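Nicotinate-nucleotide pyrophosphorylase (Ehrlichia chaffeensis, PDB 3L0G) probably catalyses the decarboxylating transfer of a phosphoribosyl group to quinolinate, giving nicotinate mononucleotide on the pathway to NAD+. Local coordinates at residues 44-49 against 111-116; 71-76 against 117-122; 239-244 against 254-259. All coordinates share one frame; numbering follows the deposited sequence.

Interaction 1: 44-49 against 111-116; sequences ITTNSI and YLLPIE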
ATOM      1  N   ILE C  44       9.819 -22.096   2.893  1.00  6.59           N
ATOM      2  CA  ILE C  44      10.809 -23.135   2.535  1.00  5.63           C
ATOM      3  C   ILE C  44      10.418 -24.514   3.075  1.00  6.16           C
ATOM      4  O   ILE C  44      10.662 -25.533   2.407  1.00  5.88           O
ATOM      5  CB  ILE C  44      12.260 -22.764   2.943  1.00  6.12           C
ATOM      6  CG1 ILE C  44      12.510 -22.799   4.466  1.00  6.01           C
ATOM      7  CG2 ILE C  44      12.644 -21.361   2.393  1.00  7.29           C
ATOM      8  CD1 ILE C  44      13.950 -22.379   4.874  1.00  4.78           C
ATOM      9  N   THR C  45       9.753 -24.549   4.241  1.00  4.73           N
ATOM     10  CA  THR C  45       9.297 -25.815   4.820  1.00  5.98           C
ATOM     11  C   THR C  45       8.207 -26.469   3.973  1.00  6.48           C
ATOM     12  O   THR C  45       8.337 -27.614   3.568  1.00  6.60           O
ATOM     13  CB  THR C  45       8.763 -25.627   6.240  1.00  5.62           C
ATOM     14  OG1 THR C  45       9.749 -24.924   7.016  1.00  4.14           O
ATOM     15  CG2 THR C  45       8.418 -26.996   6.899  1.00  4.84           C
ATOM     16  N   THR C  46       7.149 -25.725   3.696  1.00  6.74           N
ATOM     17  CA  THR C  46       6.027 -26.250   2.942  1.00  6.83           C
ATOM     18  C   THR C  46       6.456 -26.626   1.530  1.00  7.15           C
ATOM     19  O   THR C  46       6.086 -27.697   1.039  1.00  6.91           O
ATOM     20  CB  THR C  46       4.904 -25.221   2.793  1.00  7.18           C
ATOM     21  OG1 THR C  46       4.280 -24.977   4.070  1.00  8.43           O
ATOM     22  CG2 THR C  46       3.866 -25.762   1.811  1.00  7.04           C
ATOM     23  N   ASN C  47       7.230 -25.749   0.893  1.00  7.40           N
ATOM     24  CA  ASN C  47       7.608 -25.937  -0.513  1.00  9.34           C
ATOM     25  C   ASN C  47       8.585 -27.081  -0.703  1.00  9.57           C
ATOM     26  O   ASN C  47       8.737 -27.592  -1.814  1.00  9.21           O
ATOM     27  CB  ASN C  47       8.178 -24.625  -1.120  1.00  9.42           C
ATOM     28  CG  ASN C  47       7.110 -23.530  -1.253  1.00 12.83           C
ATOM     29  OD1 ASN C  47       7.414 -22.333  -1.233  1.00 15.39           O
ATOM     30  ND2 ASN C  47       5.859 -23.937  -1.340  1.00 10.05           N
ATOM     31  N   SER C  48       9.237 -27.492   0.379  1.00 10.32           N
ATOM     32  CA  SER C  48      10.217 -28.573   0.322  1.00 10.82           C
ATOM     33  C   SER C  48       9.608 -29.936   0.647  1.00 11.04           C
ATOM     34  O   SER C  48      10.238 -30.953   0.397  1.00 10.69           O
ATOM     35  CB  SER C  48      11.390 -28.301   1.270  1.00 10.71           C
ATOM     36  OG  SER C  48      12.075 -27.093   0.917  1.00 13.37           O
ATOM     37  N   ILE C  49       8.401 -29.956   1.214  1.00 11.88           N
ATOM     38  CA  ILE C  49       7.768 -31.190   1.608  1.00 12.43           C
ATOM     39  C   ILE C  49       6.609 -31.564   0.716  1.00 13.18           C
ATOM     40  O   ILE C  49       6.408 -32.742   0.431  1.00 14.31           O
ATOM     41  CB  ILE C  49       7.235 -31.116   3.050  1.00 13.06           C
ATOM     42  CG1 ILE C  49       8.389 -30.948   4.049  1.00 12.78           C
ATOM     43  CG2 ILE C  49       6.393 -32.365   3.363  1.00 14.00           C
ATOM     44  CD1 ILE C  49       7.914 -30.619   5.492  1.00 12.62           C
ATOM     45  N   TYR C 111      -0.529 -24.620  -1.135  1.00 14.51           N
ATOM     46  CA  TYR C 111      -1.038 -23.242  -1.225  1.00 14.54           C
ATOM     47  C   TYR C 111      -1.723 -22.751   0.054  1.00 13.44           C
ATOM     48  O   TYR C 111      -1.679 -21.564   0.338  1.00 13.33           O
ATOM     49  CB  TYR C 111      -1.991 -23.070  -2.430  1.00 15.45           C
ATOM     50  CG  TYR C 111      -1.255 -23.061  -3.768  1.00 18.61           C
ATOM     51  CD1 TYR C 111      -0.673 -21.879  -4.260  1.00 22.02           C
ATOM     52  CD2 TYR C 111      -1.128 -24.217  -4.530  1.00 20.67           C
ATOM     53  CE1 TYR C 111       0.018 -21.861  -5.472  1.00 23.98           C
ATOM     54  CE2 TYR C 111      -0.432 -24.207  -5.763  1.00 23.64           C
ATOM     55  CZ  TYR C 111       0.135 -23.023  -6.220  1.00 24.70           C
ATOM     56  OH  TYR C 111       0.827 -22.985  -7.414  1.00 27.56           O
ATOM     57  N   LEU C 112      -2.290 -23.664   0.845  1.00 12.15           N
ATOM     58  CA  LEU C 112      -2.932 -23.317   2.119  1.00 10.81           C
ATOM     59  C   LEU C 112      -1.970 -23.077   3.289  1.00 10.54           C
ATOM     60  O   LEU C 112      -2.152 -22.136   4.054  1.00 10.53           O
ATOM     61  CB  LEU C 112      -3.923 -24.424   2.506  1.00 10.57           C
ATOM     62  CG  LEU C 112      -4.778 -24.282   3.760  1.00  9.35           C
ATOM     63  CD1 LEU C 112      -5.686 -23.076   3.655  1.00  8.40           C
ATOM     64  CD2 LEU C 112      -5.582 -25.603   3.971  1.00  8.26           C
ATOM     65  N   LEU C 113      -0.978 -23.939   3.472  1.00 10.00           N
ATOM     66  CA  LEU C 113      -0.130 -23.856   4.663  1.00  9.96           C
ATOM     67  C   LEU C 113       0.713 -22.577   4.768  1.00  9.43           C
ATOM     68  O   LEU C 113       0.917 -22.068   5.853  1.00  9.97           O
ATOM     69  CB  LEU C 113       0.753 -25.119   4.816  1.00 10.53           C
ATOM     70  CG  LEU C 113      -0.001 -26.475   4.974  1.00 10.84           C
ATOM     71  CD1 LEU C 113       0.923 -27.530   5.529  1.00 12.67           C
ATOM     72  CD2 LEU C 113      -1.213 -26.345   5.876  1.00  9.96           C
ATOM     73  N   PRO C 114       1.195 -22.041   3.651  1.00  9.07           N
ATOM     74  CA  PRO C 114       1.957 -20.776   3.730  1.00  9.15           C
ATOM     75  C   PRO C 114       1.175 -19.520   4.112  1.00  9.16           C
ATOM     76  O   PRO C 114       1.779 -18.493   4.468  1.00  9.52           O
ATOM     77  CB  PRO C 114       2.523 -20.621   2.313  1.00  8.94           C
ATOM     78  CG  PRO C 114       2.565 -21.995   1.784  1.00  9.56           C
ATOM     79  CD  PRO C 114       1.307 -22.655   2.327  1.00  8.54           C
ATOM     80  N   ILE C 115      -0.149 -19.591   4.059  1.00  9.12           N
ATOM     81  CA  ILE C 115      -0.992 -18.444   4.425  1.00  8.42           C
ATOM     82  C   ILE C 115      -1.733 -18.668   5.733  1.00  8.60           C
ATOM     83  O   ILE C 115      -2.417 -17.760   6.230  1.00  7.79           O
ATOM     84  CB  ILE C 115      -2.004 -18.070   3.273  1.00  7.97           C
ATOM     85  CG1 ILE C 115      -2.932 -19.253   2.947  1.00  8.48           C
ATOM     86  CG2 ILE C 115      -1.252 -17.562   1.994  1.00  4.81           C
ATOM     87  CD1 ILE C 115      -4.004 -18.968   1.935  1.00  8.39           C
ATOM     88  N   GLU C 116      -1.608 -19.866   6.302  1.00  9.28           N
ATOM     89  CA  GLU C 116      -2.274 -20.188   7.567  1.00 10.32           C
ATOM     90  C   GLU C 116      -2.083 -19.143   8.659  1.00 10.00           C
ATOM     91  O   GLU C 116      -3.060 -18.647   9.241  1.00 10.22           O
ATOM     92  CB  GLU C 116      -1.758 -21.520   8.118  1.00 11.28           C
ATOM     93  CG  GLU C 116      -2.380 -21.918   9.406  1.00 11.88           C
ATOM     94  CD  GLU C 116      -1.882 -23.269   9.909  1.00 13.77           C
ATOM     95  OE1 GLU C 116      -1.664 -24.182   9.084  1.00 12.74           O
ATOM     96  OE2 GLU C 116      -1.699 -23.379  11.137  1.00 13.09           O
TER

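Interaction 2: 71-76 against 117-122; sequences PILEEV and RVILNF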
ATOM      1  N   PRO C  71     -13.823 -11.045   5.863  1.00  8.04           N
ATOM      2  CA  PRO C  71     -13.455 -10.542   4.506  1.00  8.20           C
ATOM      3  C   PRO C  71     -11.955 -10.636   4.192  1.00  8.89           C
ATOM      4  O   PRO C  71     -11.580 -10.764   3.039  1.00  9.32           O
ATOM      5  CB  PRO C  71     -13.954  -9.081   4.511  1.00  8.01           C
ATOM      6  CG  PRO C  71     -15.125  -9.090   5.564  1.00  7.13           C
ATOM      7  CD  PRO C  71     -14.586 -10.042   6.642  1.00  7.65           C
ATOM      8  N   ILE C  72     -11.102 -10.629   5.212  1.00  9.26           N
ATOM      9  CA  ILE C  72      -9.678 -10.764   4.990  1.00  9.70           C
ATOM     10  C   ILE C  72      -9.341 -12.187   4.577  1.00 10.13           C
ATOM     11  O   ILE C  72      -8.577 -12.411   3.644  1.00  9.23           O
ATOM     12  CB  ILE C  72      -8.880 -10.388   6.239  1.00  9.97           C
ATOM     13  CG1 ILE C  72      -8.924  -8.877   6.394  1.00  9.45           C
ATOM     14  CG2 ILE C  72      -7.447 -10.882   6.110  1.00  7.61           C
ATOM     15  CD1 ILE C  72      -8.789  -8.384   7.821  1.00 10.62           C
ATOM     16  N   LEU C  73      -9.935 -13.137   5.284  1.00 10.34           N
ATOM     17  CA  LEU C  73      -9.815 -14.532   4.962  1.00 11.42           C
ATOM     18  C   LEU C  73     -10.303 -14.784   3.525  1.00 11.63           C
ATOM     19  O   LEU C  73      -9.642 -15.483   2.756  1.00 11.70           O
ATOM     20  CB  LEU C  73     -10.640 -15.337   5.971  1.00 11.26           C
ATOM     21  CG  LEU C  73     -10.697 -16.840   5.736  1.00 13.57           C
ATOM     22  CD1 LEU C  73     -10.942 -17.610   7.068  1.00 13.63           C
ATOM     23  CD2 LEU C  73     -11.747 -17.185   4.666  1.00 13.59           C
ATOM     24  N   GLU C  74     -11.439 -14.185   3.158  1.00 12.25           N
ATOM     25  CA  GLU C  74     -11.935 -14.295   1.797  1.00 13.00           C
ATOM     26  C   GLU C  74     -10.931 -13.764   0.780  1.00 13.33           C
ATOM     27  O   GLU C  74     -10.688 -14.402  -0.245  1.00 12.83           O
ATOM     28  CB  GLU C  74     -13.286 -13.594   1.606  1.00 13.90           C
ATOM     29  CG  GLU C  74     -14.434 -14.102   2.509  1.00 17.01           C
ATOM     30  CD  GLU C  74     -15.750 -13.320   2.309  1.00 20.45           C
ATOM     31  OE1 GLU C  74     -16.419 -13.603   1.300  1.00 24.29           O
ATOM     32  OE2 GLU C  74     -16.113 -12.442   3.132  1.00 23.81           O
ATOM     33  N   GLU C  75     -10.335 -12.602   1.055  1.00 13.63           N
ATOM     34  CA  GLU C  75      -9.455 -11.986   0.059  1.00 13.06           C
ATOM     35  C   GLU C  75      -8.192 -12.828  -0.142  1.00 12.79           C
ATOM     36  O   GLU C  75      -7.761 -13.053  -1.274  1.00 12.70           O
ATOM     37  CB  GLU C  75      -9.089 -10.550   0.442  1.00 13.16           C
ATOM     38  CG  GLU C  75      -8.495  -9.816  -0.740  1.00 14.26           C
ATOM     39  CD  GLU C  75      -8.320  -8.342  -0.514  1.00 14.70           C
ATOM     40  OE1 GLU C  75      -9.243  -7.702   0.025  1.00 17.17           O
ATOM     41  OE2 GLU C  75      -7.259  -7.824  -0.917  1.00 14.10           O
ATOM     42  N   VAL C  76      -7.606 -13.292   0.954  1.00 12.36           N
ATOM     43  CA  VAL C  76      -6.446 -14.179   0.876  1.00 12.93           C
ATOM     44  C   VAL C  76      -6.755 -15.499   0.133  1.00 13.89           C
ATOM     45  O   VAL C  76      -5.985 -15.914  -0.758  1.00 14.41           O
ATOM     46  CB  VAL C  76      -5.846 -14.489   2.283  1.00 12.73           C
ATOM     47  CG1 VAL C  76      -4.614 -15.383   2.154  1.00 12.90           C
ATOM     48  CG2 VAL C  76      -5.496 -13.212   3.016  1.00 11.27           C
ATOM     49  N   ARG C 117      -0.837 -18.840   8.978  1.00  8.83           N
ATOM     50  CA  ARG C 117      -0.570 -18.017  10.134  1.00  9.06           C
ATOM     51  C   ARG C 117      -1.050 -16.573   9.872  1.00  8.77           C
ATOM     52  O   ARG C 117      -1.655 -15.944  10.743  1.00  7.64           O
ATOM     53  CB  ARG C 117       0.906 -18.109  10.511  1.00  9.40           C
ATOM     54  CG  ARG C 117       1.368 -17.281  11.683  1.00 11.04           C
ATOM     55  CD  ARG C 117       0.397 -17.225  12.858  1.00 14.76           C
ATOM     56  NE  ARG C 117       0.002 -18.525  13.293  1.00 14.80           N
ATOM     57  CZ  ARG C 117      -1.049 -18.769  14.057  1.00 14.48           C
ATOM     58  NH1 ARG C 117      -1.820 -17.801  14.528  1.00 16.42           N
ATOM     59  NH2 ARG C 117      -1.318 -20.006  14.364  1.00 14.95           N
ATOM     60  N   VAL C 118      -0.841 -16.071   8.662  1.00  8.26           N
ATOM     61  CA  VAL C 118      -1.364 -14.734   8.286  1.00  8.46           C
ATOM     62  C   VAL C 118      -2.884 -14.614   8.508  1.00  9.00           C
ATOM     63  O   VAL C 118      -3.362 -13.717   9.194  1.00  8.98           O
ATOM     64  CB  VAL C 118      -0.909 -14.337   6.833  1.00  8.75           C
ATOM     65  CG1 VAL C 118      -1.764 -13.191   6.218  1.00  7.56           C
ATOM     66  CG2 VAL C 118       0.573 -13.932   6.865  1.00  8.30           C
ATOM     67  N   ILE C 119      -3.633 -15.551   7.963  1.00  8.62           N
ATOM     68  CA  ILE C 119      -5.061 -15.530   8.105  1.00  9.94           C
ATOM     69  C   ILE C 119      -5.464 -15.665   9.585  1.00  9.56           C
ATOM     70  O   ILE C 119      -6.316 -14.904  10.057  1.00  9.49           O
ATOM     71  CB  ILE C 119      -5.698 -16.625   7.218  1.00 10.29           C
ATOM     72  CG1 ILE C 119      -5.599 -16.203   5.749  1.00 11.01           C
ATOM     73  CG2 ILE C 119      -7.133 -16.864   7.578  1.00 13.35           C
ATOM     74  CD1 ILE C 119      -5.902 -17.358   4.748  1.00 14.11           C
ATOM     75  N   LEU C 120      -4.841 -16.584  10.321  1.00  8.14           N
ATOM     76  CA  LEU C 120      -5.231 -16.784  11.701  1.00  9.03           C
ATOM     77  C   LEU C 120      -4.927 -15.522  12.510  1.00  8.45           C
ATOM     78  O   LEU C 120      -5.740 -15.096  13.351  1.00  8.25           O
ATOM     79  CB  LEU C 120      -4.564 -18.049  12.331  1.00  8.54           C
ATOM     80  CG  LEU C 120      -5.101 -19.409  11.843  1.00  9.27           C
ATOM     81  CD1 LEU C 120      -4.340 -20.577  12.547  1.00 10.28           C
ATOM     82  CD2 LEU C 120      -6.673 -19.607  12.000  1.00  7.88           C
ATOM     83  N   ASN C 121      -3.765 -14.914  12.287  1.00  8.09           N
ATOM     84  CA  ASN C 121      -3.388 -13.737  13.116  1.00  7.50           C
ATOM     85  C   ASN C 121      -4.392 -12.629  12.888  1.00  7.49           C
ATOM     86  O   ASN C 121      -4.818 -11.929  13.847  1.00  6.04           O
ATOM     87  CB  ASN C 121      -1.950 -13.258  12.866  1.00  7.64           C
ATOM     88  CG  ASN C 121      -0.884 -14.222  13.426  1.00  7.36           C
ATOM     89  OD1 ASN C 121      -1.167 -15.053  14.286  1.00 11.18           O
ATOM     90  ND2 ASN C 121       0.334 -14.123  12.917  1.00  7.07           N
ATOM     91  N   PHE C 122      -4.814 -12.460  11.628  1.00  7.54           N
ATOM     92  CA  PHE C 122      -5.862 -11.444  11.346  1.00  7.15           C
ATOM     93  C   PHE C 122      -7.182 -11.711  12.083  1.00  7.83           C
ATOM     94  O   PHE C 122      -7.707 -10.806  12.757  1.00  7.88           O
ATOM     95  CB  PHE C 122      -6.142 -11.262   9.854  1.00  6.09           C
ATOM     96  CG  PHE C 122      -5.163 -10.347   9.144  1.00  6.57           C
ATOM     97  CD1 PHE C 122      -4.437 -10.801   8.072  1.00  6.95           C
ATOM     98  CD2 PHE C 122      -4.998  -9.042   9.525  1.00  6.32           C
ATOM     99  CE1 PHE C 122      -3.546  -9.969   7.396  1.00  4.24           C
ATOM    100  CE2 PHE C 122      -4.123  -8.180   8.838  1.00  5.95           C
ATOM    101  CZ  PHE C 122      -3.395  -8.658   7.787  1.00  4.97           C
TER

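Interaction 3: 239-244 against 254-259; sequences SEIKKA and LEVSGC. With EDO (1,2-ethanediol), chain I.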
ATOM      1  N   SER C 239     -17.711  10.824  40.604  1.00 14.50           N
ATOM      2  CA  SER C 239     -18.274  12.038  41.213  1.00 15.18           C
ATOM      3  C   SER C 239     -18.184  13.268  40.281  1.00 14.66           C
ATOM      4  O   SER C 239     -19.178  14.002  40.092  1.00 13.97           O
ATOM      5  CB  SER C 239     -17.634  12.283  42.608  1.00 15.43           C
ATOM      6  OG  SER C 239     -17.379  13.654  42.870  1.00 17.60           O
ATOM      7  N   GLU C 240     -17.012  13.488  39.690  1.00 14.15           N
ATOM      8  CA  GLU C 240     -16.849  14.580  38.719  1.00 14.45           C
ATOM      9  C   GLU C 240     -17.695  14.366  37.465  1.00 13.29           C
ATOM     10  O   GLU C 240     -18.196  15.330  36.895  1.00 13.05           O
ATOM     11  CB  GLU C 240     -15.408  14.742  38.261  1.00 14.84           C
ATOM     12  CG  GLU C 240     -14.550  15.585  39.158  1.00 18.39           C
ATOM     13  CD  GLU C 240     -13.088  15.513  38.765  1.00 20.23           C
ATOM     14  OE1 GLU C 240     -12.517  14.405  38.756  1.00 23.51           O
ATOM     15  OE2 GLU C 240     -12.517  16.565  38.442  1.00 25.37           O
ATOM     16  N   ILE C 241     -17.827  13.117  37.030  1.00 12.15           N
ATOM     17  CA  ILE C 241     -18.616  12.831  35.852  1.00 11.73           C
ATOM     18  C   ILE C 241     -20.062  13.229  36.143  1.00 11.91           C
ATOM     19  O   ILE C 241     -20.709  13.884  35.323  1.00 10.67           O
ATOM     20  CB  ILE C 241     -18.494  11.362  35.405  1.00 11.25           C
ATOM     21  CG1 ILE C 241     -17.087  11.093  34.872  1.00 10.46           C
ATOM     22  CG2 ILE C 241     -19.541  11.033  34.293  1.00 11.09           C
ATOM     23  CD1 ILE C 241     -16.725   9.619  34.800  1.00  8.50           C
ATOM     24  N   LYS C 242     -20.558  12.857  37.321  1.00 12.64           N
ATOM     25  CA  LYS C 242     -21.932  13.198  37.689  1.00 13.23           C
ATOM     26  C   LYS C 242     -22.092  14.707  37.778  1.00 12.54           C
ATOM     27  O   LYS C 242     -23.097  15.237  37.361  1.00 11.81           O
ATOM     28  CB  LYS C 242     -22.361  12.533  38.996  1.00 13.56           C
ATOM     29  CG  LYS C 242     -22.634  11.025  38.858  1.00 15.88           C
ATOM     30  CD  LYS C 242     -22.979  10.394  40.239  1.00 17.82           C
ATOM     31  CE  LYS C 242     -23.367   8.900  40.105  1.00 18.95           C
ATOM     32  NZ  LYS C 242     -23.769   8.299  41.436  1.00 22.03           N
ATOM     33  N   LYS C 243     -21.080  15.410  38.279  1.00 12.67           N
ATOM     34  CA  LYS C 243     -21.166  16.874  38.337  1.00 13.36           C
ATOM     35  C   LYS C 243     -21.194  17.479  36.947  1.00 12.68           C
ATOM     36  O   LYS C 243     -21.882  18.469  36.721  1.00 12.19           O
ATOM     37  CB  LYS C 243     -20.003  17.446  39.147  1.00 14.59           C
ATOM     38  CG  LYS C 243     -19.936  18.939  39.246  1.00 17.60           C
ATOM     39  CD  LYS C 243     -20.861  19.425  40.317  1.00 24.21           C
ATOM     40  CE  LYS C 243     -21.104  20.943  40.242  1.00 25.79           C
ATOM     41  NZ  LYS C 243     -21.868  21.370  41.442  1.00 25.37           N
ATOM     42  N   ALA C 244     -20.418  16.905  36.023  1.00 12.28           N
ATOM     43  CA  ALA C 244     -20.347  17.423  34.670  1.00 12.54           C
ATOM     44  C   ALA C 244     -21.688  17.277  33.975  1.00 12.31           C
ATOM     45  O   ALA C 244     -22.170  18.221  33.378  1.00 12.77           O
ATOM     46  CB  ALA C 244     -19.245  16.713  33.866  1.00 12.10           C
ATOM     47  N   LEU C 254     -21.668  14.588  25.776  1.00  9.15           N
ATOM     48  CA  LEU C 254     -20.663  14.243  26.810  1.00  9.53           C
ATOM     49  C   LEU C 254     -20.171  12.845  26.609  1.00  9.03           C
ATOM     50  O   LEU C 254     -20.969  11.896  26.569  1.00  8.40           O
ATOM     51  CB  LEU C 254     -21.265  14.307  28.232  1.00 10.02           C
ATOM     52  CG  LEU C 254     -21.075  15.545  29.087  1.00 13.02           C
ATOM     53  CD1 LEU C 254     -21.733  15.354  30.471  1.00 13.06           C
ATOM     54  CD2 LEU C 254     -19.572  15.848  29.206  1.00 14.51           C
ATOM     55  N   GLU C 255     -18.851  12.706  26.575  1.00  8.92           N
ATOM     56  CA  GLU C 255     -18.209  11.424  26.367  1.00  9.65           C
ATOM     57  C   GLU C 255     -17.226  11.225  27.502  1.00 10.11           C
ATOM     58  O   GLU C 255     -16.512  12.164  27.838  1.00 11.02           O
ATOM     59  CB  GLU C 255     -17.454  11.454  25.045  1.00  9.64           C
ATOM     60  CG  GLU C 255     -16.599  10.267  24.785  1.00 11.07           C
ATOM     61  CD  GLU C 255     -16.203  10.164  23.317  1.00 15.93           C
ATOM     62  OE1 GLU C 255     -15.057   9.774  23.062  1.00 17.17           O
ATOM     63  OE2 GLU C 255     -17.034  10.482  22.437  1.00 18.14           O
ATOM     64  N   VAL C 256     -17.187  10.031  28.077  1.00 10.26           N
ATOM     65  CA  VAL C 256     -16.167   9.678  29.068  1.00 11.58           C
ATOM     66  C   VAL C 256     -15.133   8.864  28.323  1.00 13.17           C
ATOM     67  O   VAL C 256     -15.489   7.916  27.620  1.00 11.77           O
ATOM     68  CB  VAL C 256     -16.748   8.850  30.244  1.00 11.43           C
ATOM     69  CG1 VAL C 256     -15.626   8.320  31.175  1.00 11.48           C
ATOM     70  CG2 VAL C 256     -17.781   9.677  31.055  1.00  9.49           C
ATOM     71  N   SER C 257     -13.865   9.243  28.471  1.00 15.13           N
ATOM     72  CA  SER C 257     -12.766   8.549  27.827  1.00 17.70           C
ATOM     73  C   SER C 257     -11.807   8.025  28.873  1.00 19.85           C
ATOM     74  O   SER C 257     -11.501   8.707  29.857  1.00 20.06           O
ATOM     75  CB  SER C 257     -12.003   9.474  26.896  1.00 18.00           C
ATOM     76  OG  SER C 257     -11.388   8.718  25.846  1.00 20.30           O
ATOM     77  N   GLY C 258     -11.362   6.790  28.657  1.00 22.18           N
ATOM     78  CA  GLY C 258     -10.382   6.127  29.510  1.00 23.58           C
ATOM     79  C   GLY C 258     -10.592   4.629  29.446  1.00 24.97           C
ATOM     80  O   GLY C 258     -11.646   4.160  28.964  1.00 24.59           O
ATOM     81  N   CYS C 259      -9.618   3.868  29.942  1.00 26.07           N
ATOM     82  CA  CYS C 259      -9.729   2.394  29.992  0.50 26.56           C
ATOM     83  C   CYS C 259     -10.595   1.926  31.159  1.00 26.85           C
ATOM     84  O   CYS C 259     -10.091   1.347  32.119  1.00 28.09           O
ATOM     85  CB  CYS C 259      -8.352   1.712  30.108  0.50 26.65           C
ATOM     86  SG  CYS C 259      -7.389   1.684  28.612  0.50 26.93           S
TER
HETATM   87  C1  EDO I 300     -12.277  10.139  21.636  1.00 19.76           C
HETATM   88  O1  EDO I 300     -11.554   8.986  21.221  1.00 20.46           O
HETATM   89  C2  EDO I 300     -13.324  10.520  20.586  1.00 16.77           C
HETATM   90  O2  EDO I 300     -14.488   9.672  20.623  1.00 16.35           O

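Interaction 1: 44-49 against 111-116
Within the N-terminal domain of this quinolinate phosphoribosyltransferase, Thr46 of the short, weakly bonded helix 44-49 sits against Leu113 and Pro114, where helix 109-112 leads over to the long helix 116-139. The contact is small and buried, and it has no hydrogen bond across it; a single threonine supplies nearly all of the first side. Its two branches divide the work. Thr46 OG1 lies 3.6 Å from CB of Leu113, while Thr46 CG2 rests on the proline ring, 4.0 Å from Pro114 CG, the threonine side chain standing roughly perpendicular to that of the proline. OG1 lies beside the backbone N (chi1 -69°), which places CG2 anti to it and lets the methyl meet the proline while the hydroxyl stays by the leucine CB. That buried hydroxyl is satisfied elsewhere: it is hydrogen-bonded to Asp43 OD2 and to His187 NE2 of the second subunit, so the face of Thr46 that packs on Leu113 also borders the subunit interface. One turn of the small helix is reinforced by Ser48 OG, which donates to Ile44 O at 2.6 Å, with a C=O...O angle of 156°. Around the pair, Ile110 of helix 109-112 touches Thr46 and Asn47, Leu112 leans on Leu292 and Ile294 of strand 290-294, and Ile115 reaches Val76 and Phe77 of helix 70-79.

Interaction 2: 71-76 against 117-122
An antiparallel helix-helix packing in the N-terminal domain joins Ile72, Leu73 and Val76 of helix 70-79 to Ile119 and Phe122 near the start of the long helix 116-139. The short segments run at 165° to each other with their axes 9.6 Å apart at closest approach, and the closest CA atoms are those of Leu73 and Ile119, 5.8 Å apart. Ile119 works on two fronts. Ile119 CD1 lies 3.5 Å from Val76 CG1, the two side chains lying alongside and pointing opposite ways, and Ile119 CG2 meets Leu73 CD1 at 3.9 Å. The two contacts use different branches: with chi1 -72°, CG1 lies beside the backbone N and CG2 is anti to it. One turn further along, the CG2 methyl of Ile72 approaches the Phe122 ring obliquely at the CG-CD1 side, 3.6 Å from Phe122 CD1. The result is a wholly apolar seam without any hydrogen bond between the helices. Elsewhere on helix 116-139, Arg117 NH1 donates a nearly straight bond of 2.8 Å to Asn121 OD1, a turn ahead, from above the amide carbonyl plane; Asn121 ND2 in turn binds Arg151 O of the second subunit. Helix 27-38 closes over the seam through Ile29, Ile30 and Ala33, strand 84-88 backs Leu73 with Ile88, and Leu160 of helix 158-167 touches both Ile72 and Phe122.

Interaction 3: 239-244 against 254-259
No flat group enters the contact of Ile241 and Ala244 with Val256 and Leu254, which is made by aliphatic side chains and, at Ala244, by the helix backbone; the flat group nearby, the carboxylate of Glu255, belongs to the other side of strand 253-257. There, Glu255 OE1 accepts a hydrogen bond of 2.5 Å from O2 of an ethanediol molecule, probably left from the crystallisation liquor, and is also hydrogen-bonded to Ser277 OG, while OE2 forms a salt bridge with Arg148. The extended glutamate chain, with CG anti to the backbone N (chi1 172°), carries the carboxylate well clear of the strand. On the helix side, Val256 CG2 is seated against both methyls of Ile241, 3.9 Å from Ile241 CD1 and equally close to Ile241 CG2. Nearer the start of the strand, Leu254 CD1 reaches the backbone of helix 238-248, 4.0 Å from Ala244 C, and lies 4.4 Å from Ala244 CB, an approach consistent with the small size of Ala244. Val273 packs on both Ile241 and Val256, Leu233 of strand 230-234 on Ala244 and Leu254. Helix 238-248 joins the parallel neighbours 230-234 and 253-257 in a beta-alpha-beta crossover, and its apolar face clothes the outer side of the sheet while Glu255 points inward. Such an inside-polar, outside-apolar strand is what is expected of the open alpha/beta barrel of parallel strands known from the C-terminal domain of quinolinate phosphoribosyltransferases.

How the interactions relate
Interactions 1 and 2 are neighbours in the N-terminal domain, their centres 15 Å apart, and they touch where Ile115 CD1 meets Val76 CG1 at 3.6 Å. Their segments alternate along the chain, and 111-116 runs straight into 117-122, so helices 44-49 and 70-79 are fastened to consecutive parts of one backbone. Both also border the second subunit, which ties this packing to the assembly. Interaction 3 follows later in the sequence, in the C-terminal barrel beyond the chain's centre, its own centre 51 Å from that of interaction 1 and 38 Å from that of interaction 2. The three contacts thus sample both domains of one elongated subunit, with helix 158-167 touching interaction 2.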